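Local coordinates for protein DNA polymerase III subunit beta (Deinococcus radiodurans, PDB 4TRT) that probably tethers DNA polymerases and other proteins to DNA, making them processive, as a ring-shaped head-to-tail homodimer that encircles the duplex, at residues L133-S138 / L203-A208; R154-E159 / I191-V196; A165-S170 / R178-S183; D197-V202 / M226-L231. All coordinates share one frame; numbering follows the deposited sequence. Where two conformers were deposited one is given.

Contact 1: residues L133-S138 / L203-A208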
loop_
_atom_site.group_PDB
_atom_site.type_symbol
_atom_site.label_atom_id
_atom_site.label_comp_id
_atom_site.label_asym_id
_atom_site.label_seq_id
_atom_site.Cartn_x
_atom_site.Cartn_y
_atom_site.Cartn_z
ATOM N N LEU A 133 -13.087 -6.397 -24.208
ATOM C CA LEU A 133 -12.515 -5.092 -24.533
ATOM C C LEU A 133 -11.564 -4.605 -23.438
ATOM O O LEU A 133 -10.494 -4.093 -23.731
ATOM C CB LEU A 133 -13.628 -4.074 -24.768
ATOM C CG LEU A 133 -13.159 -2.664 -25.122
ATOM C CD1 LEU A 133 -12.400 -2.693 -26.444
ATOM C CD2 LEU A 133 -14.363 -1.731 -25.228
ATOM N N SER A 134 -11.958 -4.766 -22.181
ATOM C CA SER A 134 -11.129 -4.367 -21.051
ATOM C C SER A 134 -9.800 -5.114 -20.988
ATOM O O SER A 134 -8.753 -4.509 -20.783
ATOM C CB SER A 134 -11.886 -4.583 -19.742
ATOM O OG SER A 134 -11.119 -4.097 -18.649
ATOM N N ARG A 135 -9.838 -6.432 -21.149
ATOM C CA ARG A 135 -8.596 -7.219 -21.118
ATOM C C ARG A 135 -7.710 -6.875 -22.336
ATOM O O ARG A 135 -6.501 -6.795 -22.199
ATOM C CB ARG A 135 -8.881 -8.727 -20.938
ATOM C CG ARG A 135 -8.868 -9.177 -19.469
ATOM C CD ARG A 135 -9.296 -10.618 -19.233
ATOM N NE ARG A 135 -10.732 -10.712 -18.950
ATOM C CZ ARG A 135 -11.703 -10.943 -19.841
ATOM N NH1 ARG A 135 -11.432 -11.127 -21.124
ATOM N NH2 ARG A 135 -12.971 -10.995 -19.434
ATOM N N ALA A 136 -8.306 -6.587 -23.495
ATOM C CA ALA A 136 -7.540 -6.122 -24.654
ATOM C C ALA A 136 -6.871 -4.779 -24.364
ATOM O O ALA A 136 -5.669 -4.628 -24.570
ATOM C CB ALA A 136 -8.406 -6.042 -25.903
ATOM N N PHE A 137 -7.639 -3.817 -23.863
ATOM C CA PHE A 137 -7.081 -2.529 -23.421
ATOM C C PHE A 137 -5.914 -2.691 -22.460
ATOM O O PHE A 137 -4.866 -2.063 -22.633
ATOM C CB PHE A 137 -8.138 -1.661 -22.721
ATOM C CG PHE A 137 -9.063 -0.914 -23.647
ATOM C CD1 PHE A 137 -8.681 -0.527 -24.928
ATOM C CD2 PHE A 137 -10.321 -0.530 -23.188
ATOM C CE1 PHE A 137 -9.556 0.183 -25.739
ATOM C CE2 PHE A 137 -11.187 0.182 -23.992
ATOM C CZ PHE A 137 -10.812 0.529 -25.270
ATOM N N SER A 138 -6.094 -3.534 -21.448
ATOM C CA SER A 138 -5.081 -3.734 -20.406
ATOM C C SER A 138 -3.810 -4.386 -20.952
ATOM O O SER A 138 -2.739 -4.199 -20.395
ATOM C CB SER A 138 -5.624 -4.617 -19.282
ATOM O OG SER A 138 -6.606 -3.935 -18.545
ATOM N N LEU A 203 -15.429 -1.066 -17.103
ATOM C CA LEU A 203 -15.925 -2.151 -17.952
ATOM C C LEU A 203 -16.023 -3.448 -17.151
ATOM O O LEU A 203 -15.146 -3.763 -16.364
ATOM C CB LEU A 203 -15.006 -2.360 -19.163
ATOM C CG LEU A 203 -15.091 -1.290 -20.256
ATOM C CD1 LEU A 203 -13.874 -1.346 -21.174
ATOM C CD2 LEU A 203 -16.389 -1.454 -21.045
ATOM N N LYS A 204 -17.110 -4.184 -17.343
ATOM C CA LYS A 204 -17.263 -5.520 -16.748
ATOM C C LYS A 204 -17.697 -6.501 -17.828
ATOM O O LYS A 204 -17.996 -6.095 -18.946
ATOM C CB LYS A 204 -18.279 -5.482 -15.607
ATOM C CG LYS A 204 -17.804 -4.735 -14.363
ATOM C CD LYS A 204 -16.793 -5.533 -13.546
ATOM C CE LYS A 204 -15.967 -4.640 -12.621
ATOM N NZ LYS A 204 -15.059 -3.720 -13.370
ATOM N N ASP A 205 -17.699 -7.792 -17.510
ATOM C CA ASP A 205 -18.239 -8.801 -18.427
ATOM C C ASP A 205 -19.678 -8.458 -18.803
ATOM O O ASP A 205 -20.456 -7.986 -17.971
ATOM C CB ASP A 205 -18.204 -10.203 -17.792
ATOM C CG ASP A 205 -16.816 -10.816 -17.783
ATOM O OD1 ASP A 205 -15.917 -10.299 -18.480
ATOM O OD2 ASP A 205 -16.625 -11.831 -17.082
ATOM N N GLY A 206 -20.026 -8.698 -20.060
ATOM C CA GLY A 206 -21.343 -8.347 -20.569
ATOM C C GLY A 206 -21.208 -7.306 -21.654
ATOM O O GLY A 206 -20.106 -6.881 -21.981
ATOM N N GLU A 207 -22.338 -6.869 -22.183
ATOM C CA GLU A 207 -22.353 -6.006 -23.350
ATOM C C GLU A 207 -21.937 -4.560 -23.050
ATOM O O GLU A 207 -22.387 -3.962 -22.078
ATOM C CB GLU A 207 -23.747 -6.021 -23.969
ATOM C CG GLU A 207 -23.866 -5.237 -25.267
ATOM C CD GLU A 207 -25.233 -5.384 -25.909
ATOM O OE1 GLU A 207 -25.820 -6.482 -25.796
ATOM O OE2 GLU A 207 -25.715 -4.403 -26.532
ATOM N N ALA A 208 -21.081 -4.016 -23.911
ATOM C CA ALA A 208 -20.725 -2.611 -23.899
ATOM C C ALA A 208 -21.120 -2.001 -25.242
ATOM O O ALA A 208 -20.724 -2.506 -26.291
ATOM C CB ALA A 208 -19.238 -2.459 -23.667
HETATM O O HOH W 1 -12.565 -3.896 -16.458
#
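Leu203 O is gripped by two donors, and one of them, a water, ties it to Ser134 on the facing helix. The contact belongs to the two-helix layer of the central domain: helix 130-140 meets the loop that leads from helix 193-202 into strand 207-212. In this family such helices line the inside of the ring. The water oxygen lies 2.6 Å from Leu203 O, to which it donates, and 2.6 Å from Ser134 OG, from which it accepts. Ser134 turns OG anti to its backbone N (chi1 -175°), which points the hydroxyl at this water. The second donor is Lys204, whose chain curls back until NZ stands 3.0 Å from Leu203 O, above the carbonyl plane and 46° out of it.

Beneath the polar bridge, Leu203 presses its side chain onto the helix. Its CB meets Ser134 CB at 3.9 Å, while its CD1 lies 4.1 Å from Leu133 CD2 and reaches the edge of the Phe137 ring near CD2 and CE2. Leu133 CD1 lies over one face of that ring, toward its rim, so the three apolar groups form one cluster that continues onto Val196 and Leu199.

At the exposed end, Arg135 bends at chi3 and forms a salt bridge with Asp205. Arg135 NH2 lies 3.2 Å from Asp205 OD1, the one nitrogen in close approach, and the guanidinium and carboxylate planes stand 65° apart. The next residue, Gly206, has backbone angles at which a beta carbon would jam against Asp205 O, and its N is held by Asp129 OD1.

Contact 2: residues R154-E159 / I191-V196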
loop_
_atom_site.group_PDB
_atom_site.type_symbol
_atom_site.label_atom_id
_atom_site.label_comp_id
_atom_site.label_asym_id
_atom_site.label_seq_id
_atom_site.Cartn_x
_atom_site.Cartn_y
_atom_site.Cartn_z
ATOM N N ARG A 154 -0.382 8.881 -28.668
ATOM C CA ARG A 154 -0.810 9.107 -27.302
ATOM C C ARG A 154 -2.121 8.377 -27.016
ATOM O O ARG A 154 -2.572 8.346 -25.881
ATOM C CB ARG A 154 -0.919 10.624 -27.008
ATOM C CG ARG A 154 0.317 11.414 -27.441
ATOM C CD ARG A 154 0.194 12.919 -27.266
ATOM N NE ARG A 154 1.231 13.587 -28.056
ATOM C CZ ARG A 154 1.145 14.821 -28.546
ATOM N NH1 ARG A 154 0.064 15.567 -28.322
ATOM N NH2 ARG A 154 2.141 15.307 -29.286
ATOM N N GLY A 155 -2.712 7.756 -28.033
ATOM C CA GLY A 155 -3.961 7.018 -27.859
ATOM C C GLY A 155 -3.881 5.558 -28.262
ATOM O O GLY A 155 -2.839 5.079 -28.722
ATOM N N ILE A 156 -4.975 4.841 -28.039
ATOM C CA ILE A 156 -5.060 3.440 -28.398
ATOM C C ILE A 156 -6.005 3.320 -29.606
ATOM O O ILE A 156 -7.150 3.800 -29.562
ATOM C CB ILE A 156 -5.589 2.568 -27.232
ATOM C CG1 ILE A 156 -4.553 2.381 -26.116
ATOM C CG2 ILE A 156 -5.929 1.175 -27.754
ATOM C CD1 ILE A 156 -4.063 3.634 -25.460
ATOM N N LYS A 157 -5.538 2.681 -30.677
ATOM C CA LYS A 157 -6.371 2.488 -31.853
ATOM C C LYS A 157 -7.296 1.297 -31.630
ATOM O O LYS A 157 -6.865 0.280 -31.124
ATOM C CB LYS A 157 -5.538 2.222 -33.105
ATOM C CG LYS A 157 -6.342 2.323 -34.408
ATOM C CD LYS A 157 -5.600 1.674 -35.556
ATOM C CE LYS A 157 -6.226 1.929 -36.925
ATOM N NZ LYS A 157 -5.566 1.057 -37.933
ATOM N N LEU A 158 -8.563 1.449 -32.009
ATOM C CA LEU A 158 -9.490 0.325 -32.104
ATOM C C LEU A 158 -9.845 0.111 -33.576
ATOM O O LEU A 158 -10.261 1.049 -34.256
ATOM C CB LEU A 158 -10.749 0.614 -31.286
ATOM C CG LEU A 158 -11.834 -0.474 -31.366
ATOM C CD1 LEU A 158 -11.327 -1.738 -30.692
ATOM C CD2 LEU A 158 -13.132 -0.033 -30.711
ATOM N N GLU A 159 -9.660 -1.113 -34.062
ATOM C CA GLU A 159 -9.988 -1.506 -35.433
ATOM C C GLU A 159 -11.085 -2.549 -35.414
ATOM O O GLU A 159 -11.045 -3.460 -34.579
ATOM C CB GLU A 159 -8.798 -2.203 -36.093
ATOM C CG GLU A 159 -7.588 -1.360 -36.381
ATOM C CD GLU A 159 -6.427 -2.179 -36.923
ATOM O OE1 GLU A 159 -6.600 -3.369 -37.244
ATOM O OE2 GLU A 159 -5.318 -1.628 -37.033
ATOM N N ILE A 191 -8.529 6.266 -29.008
ATOM C CA ILE A 191 -8.984 6.661 -27.676
ATOM C C ILE A 191 -7.795 7.164 -26.840
ATOM O O ILE A 191 -6.805 6.470 -26.727
ATOM C CB ILE A 191 -9.621 5.457 -26.933
ATOM C CG1 ILE A 191 -10.679 4.767 -27.795
ATOM C CG2 ILE A 191 -10.191 5.876 -25.579
ATOM C CD1 ILE A 191 -11.885 5.618 -28.075
ATOM N N PRO A 192 -7.895 8.365 -26.233
ATOM C CA PRO A 192 -6.783 8.845 -25.404
ATOM C C PRO A 192 -6.431 7.833 -24.312
ATOM O O PRO A 192 -7.339 7.234 -23.725
ATOM C CB PRO A 192 -7.322 10.150 -24.816
ATOM C CG PRO A 192 -8.372 10.594 -25.766
ATOM C CD PRO A 192 -8.999 9.336 -26.285
ATOM N N ALA A 193 -5.138 7.590 -24.092
ATOM C CA ALA A 193 -4.694 6.534 -23.160
ATOM C C ALA A 193 -5.260 6.701 -21.749
ATOM O O ALA A 193 -5.665 5.713 -21.121
ATOM C CB ALA A 193 -3.175 6.464 -23.081
ATOM N N ARG A 194 -5.246 7.923 -21.226
ATOM C CA ARG A 194 -5.838 8.184 -19.885
ATOM C C ARG A 194 -7.350 7.884 -19.830
ATOM O O ARG A 194 -7.869 7.476 -18.798
ATOM C CB ARG A 194 -5.594 9.614 -19.426
ATOM C CG ARG A 194 -4.157 9.937 -19.049
ATOM C CD ARG A 194 -3.932 11.421 -18.751
ATOM N NE ARG A 194 -4.976 11.989 -17.856
ATOM C CZ ARG A 194 -5.915 12.899 -18.178
ATOM N NH1 ARG A 194 -5.992 13.434 -19.398
ATOM N NH2 ARG A 194 -6.801 13.293 -17.249
ATOM N N SER A 195 -8.049 8.055 -20.941
ATOM C CA SER A 195 -9.451 7.630 -21.015
ATOM C C SER A 195 -9.606 6.103 -21.087
ATOM O O SER A 195 -10.577 5.534 -20.561
ATOM C CB SER A 195 -10.148 8.287 -22.205
ATOM O OG SER A 195 -10.212 9.675 -22.013
ATOM N N VAL A 196 -8.651 5.420 -21.714
ATOM C CA VAL A 196 -8.628 3.955 -21.643
ATOM C C VAL A 196 -8.478 3.475 -20.187
ATOM O O VAL A 196 -9.152 2.534 -19.779
ATOM C CB VAL A 196 -7.550 3.351 -22.563
ATOM C CG1 VAL A 196 -7.336 1.874 -22.265
ATOM C CG2 VAL A 196 -7.944 3.553 -24.013
#
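Three main-chain hydrogen bonds join Arg154 and Ile156 to Ile191 and Ala193, where strand 189-192, the edge strand of the central-domain sheet within this chain, passes directly into helix 193-202, one of the two helices of that domain. Ile156 and Ile191 form a hydrogen-bonded antiparallel pair: Ile156 N reaches Ile191 O at 2.8 Å, and Ile191 N returns to Ile156 O at 2.9 Å. The third bond belongs to the helix start. Ala193 N, just after the N-cap Pro192, donates to Arg154 O at 3.2 Å. The same helix turn closes on itself through Val196 N and Pro192 O.

Backbone packing is close beside these bonds. Gly155 CA lies 3.1 Å from Ile191 O, and a beta carbon on this residue would run into that oxygen.

The apolar part centres on Ile156. CG1 is anti to the carbonyl carbon (chi1 -73°), and chi2 of 59° then sets Ile156 CD1 3.8 Å from Ala193 CB, on the first helical turn. Val196 crosses Ile156 at about a right angle, its CG2 4.1 Å from Ile156 CB. Val140 and Phe137 of helix 130-140 and Val167 of the next strand continue this buried cluster.

Charged groups sit apart from the apolar cluster. Arg154 turns its end away to give NH2 to Ala148 O. Along the strand, Lys157 forms a salt bridge with Glu159, its NZ 2.8 Å from Glu159 OE2 and above the carboxylate plane, while Tyr238 OH also bonds that oxygen.

Contact 3: residues A165-S170 / R178-S183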
loop_
_atom_site.group_PDB
_atom_site.type_symbol
_atom_site.label_atom_id
_atom_site.label_comp_id
_atom_site.label_asym_id
_atom_site.label_seq_id
_atom_site.Cartn_x
_atom_site.Cartn_y
_atom_site.Cartn_z
ATOM N N ALA A 165 -12.217 -7.729 -33.575
ATOM C CA ALA A 165 -11.706 -6.382 -33.456
ATOM C C ALA A 165 -10.276 -6.445 -32.906
ATOM O O ALA A 165 -9.823 -7.500 -32.448
ATOM C CB ALA A 165 -12.596 -5.581 -32.523
ATOM N N ARG A 166 -9.588 -5.311 -32.931
ATOM C CA ARG A 166 -8.195 -5.253 -32.516
ATOM C C ARG A 166 -7.912 -3.922 -31.851
ATOM O O ARG A 166 -8.395 -2.880 -32.313
ATOM C CB ARG A 166 -7.294 -5.404 -33.744
ATOM C CG ARG A 166 -5.839 -5.048 -33.506
ATOM C CD ARG A 166 -5.020 -5.263 -34.762
ATOM N NE ARG A 166 -4.768 -6.667 -34.982
ATOM C CZ ARG A 166 -3.853 -7.151 -35.808
ATOM N NH1 ARG A 166 -3.098 -6.338 -36.542
ATOM N NH2 ARG A 166 -3.696 -8.458 -35.900
ATOM N N VAL A 167 -7.137 -3.947 -30.767
ATOM C CA VAL A 167 -6.590 -2.708 -30.210
ATOM C C VAL A 167 -5.087 -2.700 -30.383
ATOM O O VAL A 167 -4.446 -3.743 -30.301
ATOM C CB VAL A 167 -6.933 -2.472 -28.722
ATOM C CG1 VAL A 167 -8.394 -2.054 -28.574
ATOM C CG2 VAL A 167 -6.582 -3.695 -27.883
ATOM N N VAL A 168 -4.544 -1.510 -30.629
ATOM C CA VAL A 168 -3.126 -1.341 -30.910
ATOM C C VAL A 168 -2.616 -0.079 -30.217
ATOM O O VAL A 168 -3.269 0.975 -30.260
ATOM C CB VAL A 168 -2.860 -1.209 -32.429
ATOM C CG1 VAL A 168 -1.362 -1.265 -32.743
ATOM C CG2 VAL A 168 -3.605 -2.277 -33.216
ATOM N N ALA A 169 -1.446 -0.192 -29.587
ATOM C CA ALA A 169 -0.733 0.963 -29.070
ATOM C C ALA A 169 0.728 0.901 -29.495
ATOM O O ALA A 169 1.273 -0.189 -29.744
ATOM C CB ALA A 169 -0.852 0.990 -27.561
ATOM N N SER A 170 1.360 2.075 -29.575
ATOM C CA SER A 170 2.722 2.174 -30.023
ATOM C C SER A 170 3.324 3.536 -29.700
ATOM O O SER A 170 2.612 4.519 -29.505
ATOM C CB SER A 170 2.789 1.934 -31.541
ATOM O OG SER A 170 4.117 1.993 -32.015
ATOM N N ARG A 178 -3.707 -6.542 -29.375
ATOM C CA ARG A 178 -4.543 -7.656 -28.973
ATOM C C ARG A 178 -5.807 -7.719 -29.825
ATOM O O ARG A 178 -6.527 -6.726 -29.941
ATOM C CB ARG A 178 -4.905 -7.581 -27.494
ATOM C CG ARG A 178 -5.592 -8.861 -27.013
ATOM C CD ARG A 178 -5.130 -9.298 -25.638
ATOM N NE ARG A 178 -5.553 -10.667 -25.354
ATOM C CZ ARG A 178 -5.255 -11.334 -24.244
ATOM N NH1 ARG A 178 -4.510 -10.778 -23.298
ATOM N NH2 ARG A 178 -5.690 -12.578 -24.092
ATOM N N ASP A 179 -6.031 -8.879 -30.433
ATOM C CA ASP A 179 -7.247 -9.203 -31.191
ATOM C C ASP A 179 -8.239 -9.823 -30.237
ATOM O O ASP A 179 -7.847 -10.582 -29.349
ATOM C CB ASP A 179 -6.941 -10.214 -32.311
ATOM C CG ASP A 179 -6.165 -9.600 -33.461
ATOM O OD1 ASP A 179 -6.547 -8.506 -33.928
ATOM O OD2 ASP A 179 -5.154 -10.184 -33.896
ATOM N N PHE A 180 -9.519 -9.503 -30.416
ATOM C CA PHE A 180 -10.572 -10.051 -29.573
ATOM C C PHE A 180 -11.911 -10.170 -30.335
ATOM O O PHE A 180 -12.116 -9.471 -31.324
ATOM C CB PHE A 180 -10.709 -9.190 -28.308
ATOM C CG PHE A 180 -11.081 -7.753 -28.574
ATOM C CD1 PHE A 180 -10.121 -6.826 -28.937
ATOM C CD2 PHE A 180 -12.399 -7.325 -28.434
ATOM C CE1 PHE A 180 -10.462 -5.501 -29.180
ATOM C CE2 PHE A 180 -12.750 -5.999 -28.673
ATOM C CZ PHE A 180 -11.779 -5.085 -29.043
ATOM N N PRO A 181 -12.818 -11.069 -29.891
ATOM C CA PRO A 181 -14.130 -11.210 -30.550
ATOM C C PRO A 181 -14.963 -9.926 -30.546
ATOM O O PRO A 181 -14.992 -9.199 -29.549
ATOM C CB PRO A 181 -14.837 -12.294 -29.723
ATOM C CG PRO A 181 -13.751 -13.018 -29.004
ATOM C CD PRO A 181 -12.656 -12.025 -28.780
ATOM N N ALA A 182 -15.645 -9.659 -31.654
ATOM C CA ALA A 182 -16.470 -8.464 -31.767
ATOM C C ALA A 182 -17.758 -8.760 -32.542
ATOM O O ALA A 182 -17.780 -9.608 -33.441
ATOM C CB ALA A 182 -15.682 -7.345 -32.435
ATOM N N SER A 183 -18.839 -8.087 -32.156
ATOM C CA SER A 183 -20.059 -8.062 -32.960
ATOM C C SER A 183 -19.831 -6.862 -33.859
ATOM O O SER A 183 -20.259 -5.742 -33.564
ATOM C CB SER A 183 -21.303 -7.915 -32.082
ATOM O OG SER A 183 -22.483 -8.189 -32.816
#
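The Phe180 ring lies with one face against Ala165 CB, a CH-pi contact in which the methyl stands 4.0 Å from the ring centroid and is displaced toward CZ. Chi1 of 61° puts Phe180 CG between the backbone N and the carbonyl carbon, and the ring lies over Ala165 of the partner strand in this beta hairpin. Val167 CG1 approaches ring atom CE1 at 4.1 Å, and Ala182 CB closes on Ala165 CB at 3.6 Å. Helix 130-140 covers the side of the sheet that carries Ala165, Val167 and Phe180, through Leu133 and Ala136. Two hydrogen-bonded pairs, Ala165 with Phe180 and Val167 with Arg178, join the backbones.

Arg166 and Asp179 occupy the opposite face, side by side and pointing the same way. Arg166 grips the carboxylate side-on: NE lies 2.8 Å from Asp179 OD1, and NH2 lies 3.0 Å from Asp179 OD2, on its syn lone pair. The two planes are only 28° apart. An alanine in place of Arg166 would probably leave the Asp179 carboxylate without both of these N-H partners and Tyr238 OH without its bond to NH1. The grip by two nitrogens is likely to limit rotation of both charged groups.

Contact 4: residues D197-V202 / M226-L231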
loop_
_atom_site.group_PDB
_atom_site.type_symbol
_atom_site.label_atom_id
_atom_site.label_comp_id
_atom_site.label_asym_id
_atom_site.label_seq_id
_atom_site.Cartn_x
_atom_site.Cartn_y
_atom_site.Cartn_z
ATOM N N ASP A 197 -7.634 4.141 -19.402
ATOM C CA ASP A 197 -7.465 3.798 -17.986
ATOM C C ASP A 197 -8.789 3.876 -17.224
ATOM O O ASP A 197 -9.089 3.012 -16.398
ATOM C CB ASP A 197 -6.462 4.721 -17.304
ATOM C CG ASP A 197 -5.057 4.551 -17.825
ATOM O OD1 ASP A 197 -4.710 3.447 -18.289
ATOM O OD2 ASP A 197 -4.294 5.534 -17.780
ATOM N N GLU A 198 -9.578 4.911 -17.517
ATOM C CA GLU A 198 -10.874 5.077 -16.878
ATOM C C GLU A 198 -11.831 3.993 -17.353
ATOM O O GLU A 198 -12.616 3.489 -16.560
ATOM C CB GLU A 198 -11.468 6.463 -17.169
ATOM C CG GLU A 198 -10.611 7.635 -16.710
ATOM C CD GLU A 198 -10.266 7.609 -15.230
ATOM O OE1 GLU A 198 -10.970 6.953 -14.421
ATOM O OE2 GLU A 198 -9.251 8.246 -14.871
ATOM N N LEU A 199 -11.760 3.653 -18.645
ATOM C CA LEU A 199 -12.627 2.640 -19.221
ATOM C C LEU A 199 -12.366 1.289 -18.570
ATOM O O LEU A 199 -13.299 0.588 -18.209
ATOM C CB LEU A 199 -12.470 2.553 -20.741
ATOM C CG LEU A 199 -13.305 3.519 -21.573
ATOM C CD1 LEU A 199 -12.876 3.517 -23.036
ATOM C CD2 LEU A 199 -14.786 3.182 -21.434
ATOM N N ILE A 200 -11.093 0.952 -18.406
ATOM C CA ILE A 200 -10.703 -0.280 -17.743
ATOM C C ILE A 200 -11.322 -0.380 -16.347
ATOM O O ILE A 200 -11.753 -1.449 -15.940
ATOM C CB ILE A 200 -9.163 -0.427 -17.674
ATOM C CG1 ILE A 200 -8.597 -0.670 -19.065
ATOM C CG2 ILE A 200 -8.746 -1.572 -16.742
ATOM C CD1 ILE A 200 -7.093 -0.504 -19.129
ATOM N N ARG A 201 -11.385 0.732 -15.632
ATOM C CA ARG A 201 -11.931 0.716 -14.281
ATOM C C ARG A 201 -13.442 0.486 -14.222
ATOM O O ARG A 201 -13.941 0.028 -13.205
ATOM C CB ARG A 201 -11.545 1.998 -13.560
ATOM C CG ARG A 201 -10.049 2.014 -13.258
ATOM C CD ARG A 201 -9.527 3.357 -12.786
ATOM N NE ARG A 201 -8.078 3.315 -12.626
ATOM C CZ ARG A 201 -7.461 2.856 -11.540
ATOM N NH1 ARG A 201 -8.170 2.407 -10.519
ATOM N NH2 ARG A 201 -6.136 2.847 -11.477
ATOM N N VAL A 202 -14.164 0.769 -15.308
ATOM C CA VAL A 202 -15.640 0.603 -15.311
ATOM C C VAL A 202 -16.184 -0.576 -16.131
ATOM O O VAL A 202 -17.302 -1.020 -15.895
ATOM C CB VAL A 202 -16.385 1.894 -15.736
ATOM C CG1 VAL A 202 -16.004 3.078 -14.849
ATOM C CG2 VAL A 202 -16.165 2.214 -17.193
ATOM N N MET A 226 -20.231 6.483 -20.051
ATOM C CA MET A 226 -19.025 7.315 -20.022
ATOM C C MET A 226 -18.882 8.066 -21.320
ATOM O O MET A 226 -18.951 7.447 -22.399
ATOM C CB MET A 226 -17.777 6.459 -19.787
ATOM C CG MET A 226 -16.494 7.274 -19.676
ATOM S SD MET A 226 -14.993 6.309 -19.470
ATOM C CE MET A 226 -15.029 5.959 -17.724
ATOM N N ASN A 227 -18.668 9.379 -21.219
ATOM C CA ASN A 227 -18.287 10.214 -22.355
ATOM C C ASN A 227 -16.779 10.417 -22.332
ATOM O O ASN A 227 -16.199 10.720 -21.278
ATOM C CB ASN A 227 -18.956 11.600 -22.316
ATOM C CG ASN A 227 -20.459 11.551 -22.506
ATOM O OD1 ASN A 227 -20.991 10.631 -23.134
ATOM N ND2 ASN A 227 -21.158 12.574 -21.986
ATOM N N LEU A 228 -16.152 10.261 -23.495
ATOM C CA LEU A 228 -14.730 10.534 -23.647
ATOM C C LEU A 228 -14.449 11.145 -25.000
ATOM O O LEU A 228 -15.247 11.000 -25.932
ATOM C CB LEU A 228 -13.900 9.274 -23.502
ATOM C CG LEU A 228 -14.349 8.093 -24.369
ATOM C CD1 LEU A 228 -13.192 7.417 -25.093
ATOM C CD2 LEU A 228 -15.123 7.094 -23.512
ATOM N N LYS A 229 -13.315 11.828 -25.083
ATOM C CA LYS A 229 -12.877 12.446 -26.311
ATOM C C LYS A 229 -12.219 11.388 -27.164
ATOM O O LYS A 229 -11.762 10.374 -26.654
ATOM C CB LYS A 229 -11.860 13.540 -26.026
ATOM C CG LYS A 229 -12.416 14.711 -25.252
ATOM C CD LYS A 229 -11.318 15.706 -24.923
ATOM C CE LYS A 229 -11.827 16.781 -23.982
ATOM N NZ LYS A 229 -10.669 17.420 -23.300
ATOM N N LEU A 230 -12.196 11.618 -28.471
ATOM C CA LEU A 230 -11.479 10.757 -29.395
ATOM C C LEU A 230 -10.402 11.605 -30.067
ATOM O O LEU A 230 -10.613 12.791 -30.287
ATOM C CB LEU A 230 -12.426 10.222 -30.470
ATOM C CG LEU A 230 -13.450 9.169 -30.060
ATOM C CD1 LEU A 230 -14.344 8.817 -31.248
ATOM C CD2 LEU A 230 -12.742 7.949 -29.499
ATOM N N LEU A 231 -9.267 11.002 -30.414
ATOM C CA LEU A 231 -8.205 11.739 -31.114
ATOM C C LEU A 231 -8.459 11.737 -32.613
ATOM O O LEU A 231 -8.961 10.754 -33.167
ATOM C CB LEU A 231 -6.834 11.138 -30.817
ATOM C CG LEU A 231 -6.424 11.080 -29.340
ATOM C CD1 LEU A 231 -4.972 10.605 -29.220
ATOM C CD2 LEU A 231 -6.587 12.411 -28.622
#
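Met226 reaches from strand 224-229 to helix 193-202 and meets three of its residues. The methyl CE touches Glu198 CB at 3.6 Å and comes equally near the backbone oxygen of that residue. Farther along the helix, Val202 CG2 lies 3.9 Å from Met226 CE. The sulfur sits beside Leu199: Leu199 CD2 and Met226 SD are 3.7 Å apart, the two side chains slanting across one another. A second, looser touch joins Leu199 CD1 to Leu228 CD2 at 4.3 Å.

The methionine chain runs straight out from the strand through CG and SD, and its bend at chi3 (-81°) sets CE against the helix backbone. An alanine here would probably open a gap beside Glu198, Leu199 and Val202, since sulfur and methyl make all of its close contacts with the helix. The side chain of Glu198 takes part through CB, and its carboxylate turns away from the strand.

Around this shell, Ile52 and Leu54 of strand 52-59 flank Met226, and Ile52 also touches Leu228. Val219 of the neighbouring strand and Phe137 of helix 130-140 pack on Leu199, while Ile191 lies against Leu228. Asn227 faces the other way, bonded to Thr218, Ser119 and Asp53. Strand 52-59, of the N-terminal domain, and strand 224-229, of the central domain, are neighbours in one antiparallel sheet, which runs across the domain boundary.

Helix segment and strand segment run nearly antiparallel, at 162°, with axes 10.4 Å apart. This is the helix-on-sheet layering of the DNA-sliding ring fold, in which inner helices are backed by outer sheets.

All four contacts lie in the central domain and share one apolar interior, with Phe137 of contact 1 as the common neighbour. Its CG lies 3.6 Å from Val196 CG1 of contact 2, its CE1 3.8 Å from Val167 CG1 of contact 3, and its CE2 3.9 Å from Leu199 CD1 of contact 4. Contacts 2 and 4 use successive parts of helix 193-202, their centres about 8 Å apart. Contacts 2 and 3 are adjoining pairings in one sheet, joined by probable backbone hydrogen bonds from Glu159 N to Arg166 O (2.8 Å) and from Lys157 N to Val168 O (2.9 Å). Contacts 3 and 4 do not touch: hairpin and strand belong to different sheets, with the helices between.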